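Local coordinates for protein spherulin-4 (Aspergillus clavatus, PDB 5C5G) that is a glycoside hydrolase with a (beta/alpha) barrel, probably acting on galactosaminogalactan, the fungal polysaccharide whose biosynthesis requires its Aspergillus fumigatus counterpart, at residues 5-11 with 222-228; 12-16 with 238-242; 162-168 with 196-200; 169-175 with 199-205. One frame throughout, in Å; residues are numbered along the deposited sequence.

Contact 1 of 4, residues 5-11 with 222-228; sequences GPKSKVF and RQVADEI
G5 and P6 offer their carbonyls to R222 of helix 212-224, just where the first and last strands of the (beta/alpha)8 barrel come together in parallel. R222 NH2 reaches G5 O at 3.0 Å from above the carbonyl plane, while NE makes the straighter bond to P6 O, 2.8 Å at 165° and in the guanidinium plane. The bend at chi3 (60°) turns the guanidinium onto this pair of carbonyls, and its NH1 goes to S254 O. K7 lays its aliphatic chain alongside R222, pointing the same way. S8 then sends its OG to A225 O, 2.8 Å away and in the carbonyl plane, with the CD1 end of I228 packed against the same hydroxyl. From K9 the strand pairing begins: K9 N binds D226 O, and K9 O receives I228 N. The K9 side chain crosses E227, K9 CD lying 3.6 Å from E227 CD, the carboxylate carbon, whereas the polar end of E227 turns to Y148 and T39. At its tip K9 NZ meets D226 OD2 on the syn side at 2.7 Å, a salt bridge. V10 takes the other face of the sheet, and F11 N closes the ladder on I228 O at 2.9 Å.

Contact 2 of 4, residues 12-16 with 238-242; sequences VPLYV and YAGFG. With EDO (1,2-ethanediol), chain C; EDO (1,2-ethanediol), chain B.
P13 presses the CG corner of its ring against Y238, where CG lies 3.5 Å from CD1 and the two side chains cross at a slant. Next to it Y15 and Y238 run side by side in the same direction, but their ring planes meet obliquely, at 77°; Y15 CD2 fits against the CB of Y238 at 3.6 Å. L14 is the centre of an inverse gamma turn, and Y15 N next to it makes a weak, bent bond to Y238 O, 2.9 Å. Farther along, V16 supplies the next bump. Its CG2, anti to the carbonyl carbon, settles on the A239 backbone, 3.5 Å from A239 C, and also leans toward the F241 ring, whose CZ meets L14 CD1 at 4.1 Å. Two ethanediol molecules, probably from the crystallisation liquor, fill in the relief. One lies among V12, P13, Y238 and F241 and donates a hydrogen bond from its O2 to G240 O; the other has C2 over a face of Y238, and its O2 shares a 2.7 Å hydrogen bond with Y15 OH. The Y238 hydroxyl itself is bonded to E172. Y15 and E172 both bind N-acetyl-D-galactosamine, so these loops after the first and last strands form part of the sugar site at the C-terminal mouth of a (beta/alpha)8 barrel.

Contact 3 of 4, residues 162-168 with 196-200; sequences LSTADST and DQLCA
Strands 167-172 and 198-203 are the sixth and seventh of the (beta/alpha)8 barrel, successive strands of one beta-alpha-beta unit, and here they start their parallel pairing at the N-terminal end of the barrel. S167 and T168 run beside Q197 and L198. T168 N donates to Q197 O at 2.8 Å, and T168 O accepts C199 N, also at 2.8 Å, so that T168 grips the neighbouring strand on both sides of L198. Two softer contacts fill in the ladder: S167 CA approaches Q197 O, and L198 CA approaches T168 O. S167 sends its hydroxyl to E227 on the eighth strand, tying a third strand to this pair.

Ahead of the strand, the loop from L162 folds back over Q197 and L198. L162 points toward them, its CB lying 3.8 Å from Q197 NE2, and its CD2 methyl meets L198 CD2 at 4.0 Å where the two leucines cross. This is the apolar side of the contact; its polar side is built around water. One water lies between L162 O, T168 OG1 and Q197 O, with the T168 hydroxyl 2.7 Å from it. OG1 is beside the backbone N (chi1 -64°), which brings it to the same water as the carbonyl of Q197. The Q197 side chain runs out extended beyond CG; its OE1 is bonded to H194 N. At the other corner of the amide, NE2 donates to a second water at 3.1 Å, and that water in turn donates to A165 O at 2.9 Å.

Contact 4 of 4, residues 169-175 with 199-205; sequences VVFEATY and CAVIHSV
V169 opens the side-chain packing of the sixth and seventh strands: its CG2 touches C199 SG and its CG1 meets V201 CG2 at 3.9 Å. E172 lies alongside V201 on that same face, CG against CG1. F171 is on the reverse face, crossing I202, while the edge of its ring comes to V201 O, 3.3 Å from CD1. Farther on, the CG2 methyl of I202 sits at the ring edge of Y175 and V205 CG1 covers a face of it.

Backbone bonds run between the parallel strands, whose axes are 11° apart: V170 N to C199 O, V201 N to F171 O, A173 N to V201 O and H203 N to A173 O. Y175 N then bonds H203 O at 2.9 Å. F171 N is buried and has no partner.

H203 holds the polar end. Its chi1 of 55° puts the ring between backbone N and carbonyl carbon, with A173 O 3.6 Å above its centre. ND1 and S204 OG share a hydrogen bond of 2.8 Å, while NE2 and E172 O are bridged by a water.

E172, a sugar-binding residue, also bonds N152 at the barrel mouth; T174 N-caps helix 175-180, and helix 212-224 packs outside, against A200, I202 and Y175.

In the fold
All four contacts lie on one closed, eight-stranded parallel barrel. Contact 1 joins strands 9-13 and 227-230, closing the ring; contact 2 continues from it into the loops at the mouth, their centres 18 Å apart. Contacts 3 and 4 follow the neighbouring pair 167-172 and 198-203 from its start to its end, with centres 15 Å apart and C199 and A200 in common. Along the chain both are nested inside the loops closed by contacts 1 and 2. E227 O to A200 N ties contact 1 to contacts 3 and 4. Contact 2 carries Y15 and contact 4 E172, so two sugar-binding residues far apart in sequence meet at one mouth; Y238 links these contacts.

Contact 1 of 4, residues 5-11 with 222-228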
loop_
_atom_site.group_PDB
_atom_site.type_symbol
_atom_site.label_atom_id
_atom_site.label_comp_id
_atom_site.label_asym_id
_atom_site.label_seq_id
_atom_site.Cartn_x
_atom_site.Cartn_y
_atom_site.Cartn_z
ATOM N N GLY A 5 -1.400 16.403 -13.921
ATOM C CA GLY A 5 -2.160 16.721 -12.724
ATOM C C GLY A 5 -1.380 16.379 -11.465
ATOM O O GLY A 5 -0.155 16.201 -11.482
ATOM N N PRO A 6 -2.083 16.308 -10.332
ATOM C CA PRO A 6 -1.384 16.101 -9.061
ATOM C C PRO A 6 -0.540 14.821 -9.060
ATOM O O PRO A 6 -0.962 13.800 -9.588
ATOM C CB PRO A 6 -2.521 15.980 -8.051
ATOM C CG PRO A 6 -3.724 16.549 -8.708
ATOM C CD PRO A 6 -3.541 16.426 -10.175
ATOM N N LYS A 7 0.646 14.909 -8.479
ATOM C CA LYS A 7 1.491 13.752 -8.299
ATOM C C LYS A 7 0.885 12.794 -7.278
ATOM O O LYS A 7 0.232 13.206 -6.301
ATOM C CB LYS A 7 2.869 14.214 -7.827
ATOM C CG LYS A 7 3.969 13.191 -8.019
ATOM C CD LYS A 7 4.762 13.454 -9.300
ATOM C CE LYS A 7 5.956 12.508 -9.426
ATOM N NZ LYS A 7 7.202 13.004 -8.757
ATOM N N SER A 8 1.130 11.518 -7.514
ATOM C CA SER A 8 0.737 10.445 -6.612
ATOM C C SER A 8 1.941 9.583 -6.288
ATOM O O SER A 8 2.918 9.513 -7.049
ATOM C CB SER A 8 -0.343 9.581 -7.243
ATOM O OG SER A 8 -1.521 10.347 -7.460
ATOM N N LYS A 9 1.849 8.911 -5.149
ATOM C CA LYS A 9 2.790 7.874 -4.771
ATOM C C LYS A 9 2.458 6.591 -5.500
ATOM O O LYS A 9 1.290 6.281 -5.722
ATOM C CB LYS A 9 2.702 7.628 -3.276
ATOM C CG LYS A 9 2.979 8.866 -2.439
ATOM C CD LYS A 9 2.711 8.626 -0.963
ATOM C CE LYS A 9 2.928 9.885 -0.124
ATOM N NZ LYS A 9 2.126 11.044 -0.608
ATOM N N VAL A 10 3.494 5.832 -5.828
ATOM C CA VAL A 10 3.301 4.480 -6.325
ATOM C C VAL A 10 3.082 3.555 -5.126
ATOM O O VAL A 10 3.953 3.437 -4.258
ATOM C CB VAL A 10 4.504 4.012 -7.165
ATOM C CG1 VAL A 10 4.359 2.557 -7.546
ATOM C CG2 VAL A 10 4.649 4.881 -8.416
ATOM N N PHE A 11 1.909 2.941 -5.069
ATOM C CA PHE A 11 1.573 1.994 -4.010
ATOM C C PHE A 11 1.914 0.604 -4.514
ATOM O O PHE A 11 1.525 0.236 -5.628
ATOM C CB PHE A 11 0.096 2.101 -3.708
ATOM C CG PHE A 11 -0.348 1.215 -2.613
ATOM C CD1 PHE A 11 -0.073 1.525 -1.295
ATOM C CD2 PHE A 11 -1.024 0.060 -2.888
ATOM C CE1 PHE A 11 -0.486 0.686 -0.278
ATOM C CE2 PHE A 11 -1.432 -0.777 -1.879
ATOM C CZ PHE A 11 -1.159 -0.466 -0.582
ATOM N N ARG A 222 -4.805 9.823 -10.845
ATOM C CA ARG A 222 -4.018 10.797 -10.098
ATOM C C ARG A 222 -4.872 11.935 -9.572
ATOM O O ARG A 222 -4.574 12.512 -8.533
ATOM C CB ARG A 222 -2.849 11.327 -10.953
ATOM C CG ARG A 222 -1.660 10.372 -10.973
ATOM C CD ARG A 222 -0.577 10.761 -11.934
ATOM N NE ARG A 222 -0.018 12.063 -11.624
ATOM C CZ ARG A 222 1.098 12.526 -12.161
ATOM N NH1 ARG A 222 1.809 11.785 -13.007
ATOM N NH2 ARG A 222 1.495 13.749 -11.866
ATOM N N GLN A 223 -5.923 12.299 -10.292
ATOM C CA GLN A 223 -6.742 13.397 -9.836
ATOM C C GLN A 223 -7.417 13.108 -8.503
ATOM O O GLN A 223 -7.657 14.035 -7.723
ATOM C CB GLN A 223 -7.805 13.716 -10.868
ATOM C CG GLN A 223 -8.563 14.999 -10.584
ATOM C CD GLN A 223 -9.528 15.368 -11.698
ATOM O OE1 GLN A 223 -10.078 14.499 -12.377
ATOM N NE2 GLN A 223 -9.730 16.668 -11.898
ATOM N N VAL A 224 -7.729 11.843 -8.260
ATOM C CA VAL A 224 -8.597 11.465 -7.148
ATOM C C VAL A 224 -7.921 10.653 -6.054
ATOM O O VAL A 224 -8.505 10.508 -4.978
ATOM C CB VAL A 224 -9.869 10.715 -7.635
ATOM C CG1 VAL A 224 -10.727 11.632 -8.467
ATOM C CG2 VAL A 224 -9.522 9.471 -8.405
ATOM N N ALA A 225 -6.717 10.131 -6.292
ATOM C CA ALA A 225 -6.054 9.270 -5.314
ATOM C C ALA A 225 -4.568 9.574 -5.255
ATOM O O ALA A 225 -3.884 9.573 -6.285
ATOM C CB ALA A 225 -6.259 7.812 -5.662
ATOM N N ASP A 226 -4.060 9.818 -4.056
ATOM C CA ASP A 226 -2.658 10.183 -3.872
ATOM C C ASP A 226 -1.732 8.977 -3.830
ATOM O O ASP A 226 -0.521 9.165 -3.820
ATOM C CB ASP A 226 -2.502 10.992 -2.591
ATOM C CG ASP A 226 -1.136 11.627 -2.446
ATOM O OD1 ASP A 226 -0.734 12.389 -3.357
ATOM O OD2 ASP A 226 -0.479 11.395 -1.399
ATOM N N GLU A 227 -2.269 7.757 -3.809
ATOM C CA GLU A 227 -1.449 6.546 -3.926
ATOM C C GLU A 227 -2.143 5.608 -4.883
ATOM O O GLU A 227 -3.358 5.454 -4.798
ATOM C CB GLU A 227 -1.204 5.862 -2.574
ATOM C CG GLU A 227 -0.909 6.851 -1.455
ATOM C CD GLU A 227 -0.027 6.333 -0.345
ATOM O OE1 GLU A 227 0.776 5.400 -0.592
ATOM O OE2 GLU A 227 -0.125 6.879 0.766
ATOM N N ILE A 228 -1.393 5.012 -5.811
ATOM C CA ILE A 228 -1.981 4.255 -6.908
ATOM C C ILE A 228 -1.140 3.022 -7.241
ATOM O O ILE A 228 0.084 3.117 -7.339
ATOM C CB ILE A 228 -2.056 5.116 -8.179
ATOM C CG1 ILE A 228 -2.848 6.397 -7.917
ATOM C CG2 ILE A 228 -2.647 4.317 -9.330
ATOM C CD1 ILE A 228 -2.803 7.384 -9.056
#

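Contact 2 of 4, residues 12-16 with 238-242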
loop_
_atom_site.group_PDB
_atom_site.type_symbol
_atom_site.label_atom_id
_atom_site.label_comp_id
_atom_site.label_asym_id
_atom_site.label_seq_id
_atom_site.Cartn_x
_atom_site.Cartn_y
_atom_site.Cartn_z
ATOM N N VAL A 12 2.654 -0.164 -3.726
ATOM C CA VAL A 12 3.155 -1.464 -4.166
ATOM C C VAL A 12 2.791 -2.529 -3.141
ATOM O O VAL A 12 3.428 -2.610 -2.081
ATOM C CB VAL A 12 4.680 -1.463 -4.358
ATOM C CG1 VAL A 12 5.118 -2.741 -5.072
ATOM C CG2 VAL A 12 5.125 -0.227 -5.161
ATOM N N PRO A 13 1.766 -3.339 -3.425
ATOM C CA PRO A 13 1.497 -4.491 -2.561
ATOM C C PRO A 13 2.470 -5.576 -2.963
ATOM O O PRO A 13 2.225 -6.343 -3.890
ATOM C CB PRO A 13 0.049 -4.841 -2.868
ATOM C CG PRO A 13 -0.225 -4.243 -4.199
ATOM C CD PRO A 13 0.788 -3.211 -4.519
ATOM N N LEU A 14 3.611 -5.615 -2.295
ATOM C CA LEU A 14 4.740 -6.415 -2.744
ATOM C C LEU A 14 4.665 -7.795 -2.128
ATOM O O LEU A 14 5.441 -8.149 -1.235
ATOM C CB LEU A 14 6.061 -5.717 -2.401
ATOM C CG LEU A 14 7.325 -6.369 -2.951
ATOM C CD1 LEU A 14 7.314 -6.336 -4.466
ATOM C CD2 LEU A 14 8.558 -5.681 -2.425
ATOM N N TYR A 15 3.701 -8.574 -2.591
ATOM C CA TYR A 15 3.478 -9.913 -2.037
ATOM C C TYR A 15 4.165 -10.934 -2.944
ATOM O O TYR A 15 3.652 -12.021 -3.198
ATOM C CB TYR A 15 1.982 -10.222 -1.867
ATOM C CG TYR A 15 1.192 -9.163 -1.120
ATOM C CD1 TYR A 15 1.821 -8.202 -0.329
ATOM C CD2 TYR A 15 -0.181 -9.097 -1.248
ATOM C CE1 TYR A 15 1.097 -7.243 0.329
ATOM C CE2 TYR A 15 -0.923 -8.120 -0.585
ATOM C CZ TYR A 15 -0.259 -7.185 0.191
ATOM O OH TYR A 15 -0.981 -6.203 0.832
ATOM N N VAL A 16 5.291 -10.518 -3.490
ATOM C CA VAL A 16 6.209 -11.344 -4.245
ATOM C C VAL A 16 7.194 -11.941 -3.265
ATOM O O VAL A 16 7.792 -11.219 -2.492
ATOM C CB VAL A 16 7.012 -10.432 -5.207
ATOM C CG1 VAL A 16 7.999 -11.220 -6.019
ATOM C CG2 VAL A 16 6.074 -9.639 -6.128
ATOM N N TYR A 238 -0.622 -9.345 -7.169
ATOM C CA TYR A 238 0.240 -8.782 -6.129
ATOM C C TYR A 238 1.491 -9.607 -5.929
ATOM O O TYR A 238 2.285 -9.318 -5.035
ATOM C CB TYR A 238 -0.506 -8.653 -4.794
ATOM C CG TYR A 238 -1.837 -7.938 -4.896
ATOM C CD1 TYR A 238 -1.997 -6.825 -5.701
ATOM C CD2 TYR A 238 -2.931 -8.392 -4.181
ATOM C CE1 TYR A 238 -3.222 -6.178 -5.789
ATOM C CE2 TYR A 238 -4.155 -7.750 -4.258
ATOM C CZ TYR A 238 -4.288 -6.641 -5.066
ATOM O OH TYR A 238 -5.510 -5.999 -5.174
ATOM N N ALA A 239 1.695 -10.620 -6.767
ATOM C CA ALA A 239 2.814 -11.537 -6.584
ATOM C C ALA A 239 3.697 -11.610 -7.810
ATOM O O ALA A 239 4.525 -12.516 -7.925
ATOM C CB ALA A 239 2.314 -12.916 -6.200
ATOM N N GLY A 240 3.570 -10.628 -8.681
ATOM C CA GLY A 240 4.406 -10.534 -9.857
ATOM C C GLY A 240 4.221 -9.148 -10.428
ATOM O O GLY A 240 3.334 -8.402 -10.008
ATOM N N PHE A 241 5.047 -8.818 -11.403
ATOM C CA PHE A 241 5.022 -7.519 -12.052
ATOM C C PHE A 241 4.302 -7.595 -13.376
ATOM O O PHE A 241 4.551 -8.496 -14.172
ATOM C CB PHE A 241 6.452 -7.009 -12.226
ATOM C CG PHE A 241 7.134 -6.747 -10.920
ATOM C CD1 PHE A 241 7.817 -7.752 -10.263
ATOM C CD2 PHE A 241 7.025 -5.523 -10.308
ATOM C CE1 PHE A 241 8.403 -7.512 -9.021
ATOM C CE2 PHE A 241 7.605 -5.285 -9.082
ATOM C CZ PHE A 241 8.300 -6.277 -8.444
ATOM N N GLY A 242 3.410 -6.641 -13.612
ATOM C CA GLY A 242 2.663 -6.604 -14.850
ATOM C C GLY A 242 3.534 -6.241 -16.028
ATOM O O GLY A 242 4.619 -5.667 -15.880
HETATM C C1 EDO C . 3.545 -5.646 -6.595
HETATM O O1 EDO C . 3.448 -7.068 -6.592
HETATM C C2 EDO C . 4.432 -5.259 -7.766
HETATM O O2 EDO C . 3.749 -5.515 -8.993
HETATM C C1 EDO B . -3.632 -4.106 -1.878
HETATM O O1 EDO B . -4.735 -3.302 -1.427
HETATM C C2 EDO B . -3.734 -5.577 -1.476
HETATM O O2 EDO B . -3.522 -5.773 -0.069
#

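Contact 3 of 4, residues 162-168 with 196-200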
loop_
_atom_site.group_PDB
_atom_site.type_symbol
_atom_site.label_atom_id
_atom_site.label_comp_id
_atom_site.label_asym_id
_atom_site.label_seq_id
_atom_site.Cartn_x
_atom_site.Cartn_y
_atom_site.Cartn_z
ATOM N N LEU A 162 -11.748 7.730 7.559
ATOM C CA LEU A 162 -10.623 8.186 6.755
ATOM C C LEU A 162 -9.580 8.926 7.574
ATOM O O LEU A 162 -8.384 8.819 7.296
ATOM C CB LEU A 162 -11.096 9.069 5.614
ATOM C CG LEU A 162 -11.970 8.361 4.590
ATOM C CD1 LEU A 162 -12.507 9.368 3.583
ATOM C CD2 LEU A 162 -11.255 7.233 3.855
ATOM N N SER A 163 -10.002 9.678 8.576
ATOM C CA SER A 163 -9.044 10.487 9.327
ATOM C C SER A 163 -8.242 9.652 10.331
ATOM O O SER A 163 -7.293 10.169 10.927
ATOM C CB SER A 163 -9.740 11.649 10.021
ATOM O OG SER A 163 -10.637 11.156 10.980
ATOM N N THR A 164 -8.581 8.378 10.500
ATOM C CA THR A 164 -7.814 7.501 11.387
ATOM C C THR A 164 -6.586 6.889 10.720
ATOM O O THR A 164 -5.766 6.249 11.382
ATOM C CB THR A 164 -8.691 6.376 11.977
ATOM O OG1 THR A 164 -9.077 5.423 10.977
ATOM C CG2 THR A 164 -9.923 6.963 12.601
ATOM N N ALA A 165 -6.438 7.090 9.421
ATOM C CA ALA A 165 -5.324 6.536 8.652
ATOM C C ALA A 165 -4.691 7.647 7.825
ATOM O O ALA A 165 -5.338 8.664 7.521
ATOM C CB ALA A 165 -5.794 5.405 7.747
ATOM N N ASP A 166 -3.437 7.467 7.445
ATOM C CA ASP A 166 -2.797 8.361 6.498
ATOM C C ASP A 166 -3.324 8.169 5.089
ATOM O O ASP A 166 -3.495 9.139 4.339
ATOM C CB ASP A 166 -1.291 8.162 6.541
ATOM C CG ASP A 166 -0.714 8.560 7.865
ATOM O OD1 ASP A 166 -0.776 9.768 8.185
ATOM O OD2 ASP A 166 -0.200 7.712 8.625
ATOM N N SER A 167 -3.624 6.922 4.733
ATOM C CA SER A 167 -4.257 6.597 3.451
ATOM C C SER A 167 -5.160 5.410 3.614
ATOM O O SER A 167 -4.877 4.530 4.433
ATOM C CB SER A 167 -3.214 6.288 2.378
ATOM O OG SER A 167 -2.383 7.411 2.138
ATOM N N THR A 168 -6.226 5.382 2.822
ATOM C CA THR A 168 -7.164 4.282 2.811
ATOM C C THR A 168 -7.362 3.825 1.383
ATOM O O THR A 168 -7.647 4.634 0.502
ATOM C CB THR A 168 -8.530 4.714 3.396
ATOM O OG1 THR A 168 -8.373 5.073 4.771
ATOM C CG2 THR A 168 -9.539 3.608 3.331
ATOM N N ASP A 196 -5.547 13.156 -0.888
ATOM C CA ASP A 196 -4.392 12.812 -0.059
ATOM C C ASP A 196 -4.685 11.679 0.920
ATOM O O ASP A 196 -3.765 11.067 1.433
ATOM C CB ASP A 196 -3.887 14.033 0.715
ATOM C CG ASP A 196 -3.239 15.080 -0.173
ATOM O OD1 ASP A 196 -3.033 14.823 -1.373
ATOM O OD2 ASP A 196 -2.921 16.174 0.353
ATOM N N GLN A 197 -5.952 11.423 1.187
ATOM C CA GLN A 197 -6.371 10.354 2.087
ATOM C C GLN A 197 -6.588 9.010 1.409
ATOM O O GLN A 197 -6.882 8.042 2.099
ATOM C CB GLN A 197 -7.676 10.757 2.758
ATOM C CG GLN A 197 -7.556 12.007 3.572
ATOM C CD GLN A 197 -8.876 12.388 4.166
ATOM O OE1 GLN A 197 -9.790 12.764 3.451
ATOM N NE2 GLN A 197 -9.012 12.234 5.469
ATOM N N LEU A 198 -6.513 8.966 0.076
ATOM C CA LEU A 198 -7.074 7.858 -0.688
ATOM C C LEU A 198 -6.061 7.153 -1.561
ATOM O O LEU A 198 -5.160 7.767 -2.154
ATOM C CB LEU A 198 -8.195 8.376 -1.583
ATOM C CG LEU A 198 -9.284 9.190 -0.878
ATOM C CD1 LEU A 198 -10.302 9.675 -1.906
ATOM C CD2 LEU A 198 -9.949 8.403 0.226
ATOM N N CYS A 199 -6.242 5.839 -1.648
ATOM C CA CYS A 199 -5.445 4.981 -2.508
ATOM C C CYS A 199 -6.363 4.183 -3.409
ATOM O O CYS A 199 -7.466 3.785 -3.014
ATOM C CB CYS A 199 -4.593 4.034 -1.661
ATOM S SG CYS A 199 -3.652 2.812 -2.548
ATOM N N ALA A 200 -5.890 3.927 -4.621
ATOM C CA ALA A 200 -6.605 3.138 -5.612
ATOM C C ALA A 200 -5.719 2.013 -6.107
ATOM O O ALA A 200 -4.577 2.251 -6.508
ATOM C CB ALA A 200 -7.028 3.989 -6.780
HETATM O O HOH W 1 -7.308 7.559 4.976
HETATM O O HOH W 2 -6.539 11.195 6.928
#

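Contact 4 of 4, residues 169-175 with 199-205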
loop_
_atom_site.group_PDB
_atom_site.type_symbol
_atom_site.label_atom_id
_atom_site.label_comp_id
_atom_site.label_asym_id
_atom_site.label_seq_id
_atom_site.Cartn_x
_atom_site.Cartn_y
_atom_site.Cartn_z
ATOM N N VAL A 169 -7.226 2.522 1.165
ATOM C CA VAL A 169 -7.499 1.906 -0.129
ATOM C C VAL A 169 -8.998 1.775 -0.302
ATOM O O VAL A 169 -9.626 0.876 0.231
ATOM C CB VAL A 169 -6.819 0.531 -0.246
ATOM C CG1 VAL A 169 -6.997 -0.003 -1.653
ATOM C CG2 VAL A 169 -5.327 0.605 0.113
ATOM N N VAL A 170 -9.573 2.702 -1.060
ATOM C CA VAL A 170 -11.021 2.765 -1.234
ATOM C C VAL A 170 -11.500 2.100 -2.506
ATOM O O VAL A 170 -12.711 1.990 -2.702
ATOM C CB VAL A 170 -11.560 4.212 -1.182
ATOM C CG1 VAL A 170 -11.303 4.837 0.189
ATOM C CG2 VAL A 170 -10.994 5.083 -2.305
ATOM N N PHE A 171 -10.576 1.645 -3.348
ATOM C CA PHE A 171 -10.909 0.893 -4.541
ATOM C C PHE A 171 -9.837 -0.172 -4.686
ATOM O O PHE A 171 -8.648 0.152 -4.692
ATOM C CB PHE A 171 -10.958 1.787 -5.790
ATOM C CG PHE A 171 -11.397 1.029 -7.000
ATOM C CD1 PHE A 171 -10.475 0.339 -7.762
ATOM C CD2 PHE A 171 -12.744 0.928 -7.321
ATOM C CE1 PHE A 171 -10.886 -0.423 -8.836
ATOM C CE2 PHE A 171 -13.158 0.187 -8.409
ATOM C CZ PHE A 171 -12.238 -0.486 -9.156
ATOM N N GLU A 172 -10.252 -1.433 -4.779
ATOM C CA GLU A 172 -9.340 -2.550 -4.972
ATOM C C GLU A 172 -10.085 -3.587 -5.799
ATOM O O GLU A 172 -10.783 -4.440 -5.246
ATOM C CB GLU A 172 -8.866 -3.151 -3.634
ATOM C CG GLU A 172 -7.789 -4.220 -3.840
ATOM C CD GLU A 172 -7.674 -5.257 -2.757
ATOM O OE1 GLU A 172 -8.199 -5.064 -1.648
ATOM O OE2 GLU A 172 -7.045 -6.307 -3.044
ATOM N N ALA A 173 -9.956 -3.519 -7.113
ATOM C CA ALA A 173 -10.776 -4.351 -7.968
ATOM C C ALA A 173 -10.252 -4.317 -9.379
ATOM O O ALA A 173 -9.244 -3.684 -9.675
ATOM C CB ALA A 173 -12.226 -3.880 -7.919
ATOM N N THR A 174 -10.941 -5.011 -10.271
ATOM C CA THR A 174 -10.533 -5.045 -11.660
ATOM C C THR A 174 -10.810 -3.716 -12.363
ATOM O O THR A 174 -11.663 -2.928 -11.970
ATOM C CB THR A 174 -11.300 -6.120 -12.454
ATOM O OG1 THR A 174 -12.684 -5.768 -12.461
ATOM C CG2 THR A 174 -11.104 -7.505 -11.857
ATOM N N TYR A 175 -10.112 -3.529 -13.465
ATOM C CA TYR A 175 -10.389 -2.425 -14.363
ATOM C C TYR A 175 -11.849 -2.439 -14.834
ATOM O O TYR A 175 -12.485 -1.383 -14.941
ATOM C CB TYR A 175 -9.433 -2.506 -15.552
ATOM C CG TYR A 175 -9.656 -1.444 -16.593
ATOM C CD1 TYR A 175 -9.141 -0.173 -16.435
ATOM C CD2 TYR A 175 -10.381 -1.711 -17.746
ATOM C CE1 TYR A 175 -9.346 0.805 -17.383
ATOM C CE2 TYR A 175 -10.582 -0.741 -18.709
ATOM C CZ TYR A 175 -10.070 0.517 -18.515
ATOM O OH TYR A 175 -10.289 1.458 -19.488
ATOM N N CYS A 199 -6.242 5.839 -1.648
ATOM C CA CYS A 199 -5.445 4.981 -2.508
ATOM C C CYS A 199 -6.363 4.183 -3.409
ATOM O O CYS A 199 -7.466 3.785 -3.014
ATOM C CB CYS A 199 -4.593 4.034 -1.661
ATOM S SG CYS A 199 -3.652 2.812 -2.548
ATOM N N ALA A 200 -5.890 3.927 -4.621
ATOM C CA ALA A 200 -6.605 3.138 -5.612
ATOM C C ALA A 200 -5.719 2.013 -6.107
ATOM O O ALA A 200 -4.577 2.251 -6.508
ATOM C CB ALA A 200 -7.028 3.989 -6.780
ATOM N N VAL A 201 -6.283 0.811 -6.125
ATOM C CA VAL A 201 -5.627 -0.379 -6.627
ATOM C C VAL A 201 -6.490 -0.949 -7.754
ATOM O O VAL A 201 -7.625 -1.386 -7.517
ATOM C CB VAL A 201 -5.467 -1.417 -5.514
ATOM C CG1 VAL A 201 -4.966 -2.744 -6.069
ATOM C CG2 VAL A 201 -4.498 -0.917 -4.456
ATOM N N ILE A 202 -5.945 -0.948 -8.961
ATOM C CA ILE A 202 -6.665 -1.412 -10.136
ATOM C C ILE A 202 -5.837 -2.497 -10.790
ATOM O O ILE A 202 -4.763 -2.226 -11.310
ATOM C CB ILE A 202 -6.917 -0.284 -11.152
ATOM C CG1 ILE A 202 -7.605 0.910 -10.484
ATOM C CG2 ILE A 202 -7.760 -0.788 -12.318
ATOM C CD1 ILE A 202 -7.614 2.162 -11.358
ATOM N N HIS A 203 -6.343 -3.721 -10.776
ATOM C CA HIS A 203 -5.662 -4.832 -11.413
ATOM C C HIS A 203 -6.459 -5.305 -12.618
ATOM O O HIS A 203 -7.520 -4.755 -12.930
ATOM C CB HIS A 203 -5.396 -5.952 -10.409
ATOM C CG HIS A 203 -6.608 -6.447 -9.689
ATOM N ND1 HIS A 203 -7.607 -7.170 -10.303
ATOM C CD2 HIS A 203 -6.960 -6.344 -8.387
ATOM C CE1 HIS A 203 -8.528 -7.483 -9.407
ATOM N NE2 HIS A 203 -8.157 -6.993 -8.236
ATOM N N SER A 204 -5.943 -6.308 -13.318
ATOM C CA SER A 204 -6.663 -6.920 -14.428
ATOM C C SER A 204 -6.952 -5.903 -15.522
ATOM O O SER A 204 -7.961 -6.006 -16.233
ATOM C CB SER A 204 -7.957 -7.578 -13.931
ATOM O OG SER A 204 -7.681 -8.414 -12.802
ATOM N N VAL A 205 -6.060 -4.944 -15.704
ATOM C CA VAL A 205 -6.219 -4.001 -16.810
ATOM C C VAL A 205 -5.931 -4.726 -18.132
ATOM O O VAL A 205 -4.900 -5.387 -18.263
ATOM C CB VAL A 205 -5.269 -2.819 -16.657
ATOM C CG1 VAL A 205 -5.466 -1.832 -17.790
ATOM C CG2 VAL A 205 -5.499 -2.120 -15.327
HETATM O O HOH W 3 -9.829 -7.233 -5.945
#